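Local coordinates for glutathione S-transferase domain (Xanthobacter autotrophicus, PDB 4HZ2), which binds glutathione and probably acts as a transferase of the glutathione S-transferase family, at residues B[201-204]-B[205-208]. Residues are numbered along the deposited sequence; the frame is centred on the assembly and turned at random.
Sequences PAVL and AWVD
The W206 indole overlaps V203, one turn back on the same helix. The two side chains lie side by side and point the same way. The CG1 methyl of V203 meets the benzo part of the indole, with CE3 of W206 4.1 Å away. Chi1 of V203 (179°) sets this methyl beside its own carbonyl carbon, and so toward the next turn, where CE3 lies. The carbonyl O of V203 lies at the ring edge, in its plane, 3.6 Å from CE3 of W206. This same oxygen accepts the V207 N-H at 2.8 Å from V207 N, in a nearly straight bond (167° at the hydrogen). CG2 of V207 lies 3.4 Å from that oxygen, V203 O. It comes within 4.4 Å of CG1 of V203, a looser apolar contact. Three further i to i+4 bonds, from A205 to P201, W206 to A202 and D208 to L204, complete the alpha-helical turns. At the start of the helix, the carboxylate of E162 accepts the backbone N-H groups of A202 and V203. W206 NE1 is hydrogen-bonded to D180 OD1. In the helical C-terminal domain, away from the glutathione site, V203 and W206 of helix 201-211 pack on M161 of helix 144-165, while W206 and V207 meet F184 of helix 178-187.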
loop_
_atom_site.group_PDB
_atom_site.type_symbol
_atom_site.label_atom_id
_atom_site.label_comp_id
_atom_site.label_asym_id
_atom_site.label_seq_id
_atom_site.Cartn_x
_atom_site.Cartn_y
_atom_site.Cartn_z
ATOM N N PRO B 201 17.731 -5.213 -17.246
ATOM C CA PRO B 201 18.984 -4.486 -17.166
ATOM C C PRO B 201 18.837 -3.049 -16.691
ATOM O O PRO B 201 19.771 -2.528 -16.080
ATOM C CB PRO B 201 19.544 -4.554 -18.611
ATOM C CG PRO B 201 18.396 -4.987 -19.466
ATOM C CD PRO B 201 17.484 -5.792 -18.580
ATOM N N ALA B 202 17.724 -2.388 -17.015
ATOM C CA ALA B 202 17.498 -1.014 -16.529
ATOM C C ALA B 202 17.262 -1.041 -15.017
ATOM O O ALA B 202 17.714 -0.145 -14.299
ATOM C CB ALA B 202 16.342 -0.325 -17.249
ATOM N N VAL B 203 16.549 -2.049 -14.525
ATOM C CA VAL B 203 16.403 -2.216 -13.070
ATOM C C VAL B 203 17.765 -2.492 -12.423
ATOM O O VAL B 203 18.087 -1.918 -11.378
ATOM C CB VAL B 203 15.388 -3.319 -12.696
ATOM C CG1 VAL B 203 15.298 -3.454 -11.186
ATOM C CG2 VAL B 203 14.022 -2.979 -13.301
ATOM N N LEU B 204 18.580 -3.342 -13.044
ATOM C CA LEU B 204 19.899 -3.675 -12.482
ATOM C C LEU B 204 20.744 -2.408 -12.384
ATOM O O LEU B 204 21.406 -2.159 -11.358
ATOM C CB LEU B 204 20.614 -4.740 -13.314
ATOM C CG LEU B 204 22.012 -5.180 -12.882
ATOM C CD1 LEU B 204 21.961 -5.684 -11.452
ATOM C CD2 LEU B 204 22.570 -6.252 -13.827
ATOM N N ALA B 205 20.691 -1.582 -13.433
ATOM C CA ALA B 205 21.487 -0.357 -13.486
ATOM C C ALA B 205 21.011 0.618 -12.410
ATOM O O ALA B 205 21.818 1.358 -11.796
ATOM C CB ALA B 205 21.439 0.262 -14.880
ATOM N N TRP B 206 19.710 0.614 -12.158
ATOM C CA TRP B 206 19.133 1.495 -11.144
ATOM C C TRP B 206 19.538 0.987 -9.755
ATOM O O TRP B 206 19.938 1.789 -8.888
ATOM C CB TRP B 206 17.605 1.548 -11.311
ATOM C CG TRP B 206 16.859 2.053 -10.150
ATOM C CD1 TRP B 206 16.597 3.360 -9.846
ATOM C CD2 TRP B 206 16.203 1.253 -9.163
ATOM N NE1 TRP B 206 15.835 3.425 -8.674
ATOM C CE2 TRP B 206 15.578 2.143 -8.243
ATOM C CE3 TRP B 206 16.099 -0.128 -8.950
ATOM C CZ2 TRP B 206 14.845 1.681 -7.124
ATOM C CZ3 TRP B 206 15.368 -0.596 -7.836
ATOM C CH2 TRP B 206 14.748 0.308 -6.936
ATOM N N VAL B 207 19.484 -0.331 -9.541
ATOM C CA VAL B 207 19.954 -0.889 -8.275
ATOM C C VAL B 207 21.394 -0.416 -7.991
ATOM O O VAL B 207 21.691 0.072 -6.890
ATOM C CB VAL B 207 19.869 -2.431 -8.213
ATOM C CG1 VAL B 207 20.688 -2.966 -7.025
ATOM C CG2 VAL B 207 18.408 -2.897 -8.167
ATOM N N ASP B 208 22.270 -0.478 -8.995
ATOM C CA ASP B 208 23.661 -0.054 -8.787
ATOM C C ASP B 208 23.775 1.441 -8.481
ATOM O O ASP B 208 24.600 1.862 -7.653
ATOM C CB ASP B 208 24.546 -0.428 -9.978
ATOM C CG ASP B 208 24.691 -1.941 -10.147
ATOM O OD1 ASP B 208 24.524 -2.685 -9.158
ATOM O OD2 ASP B 208 24.971 -2.397 -11.281
#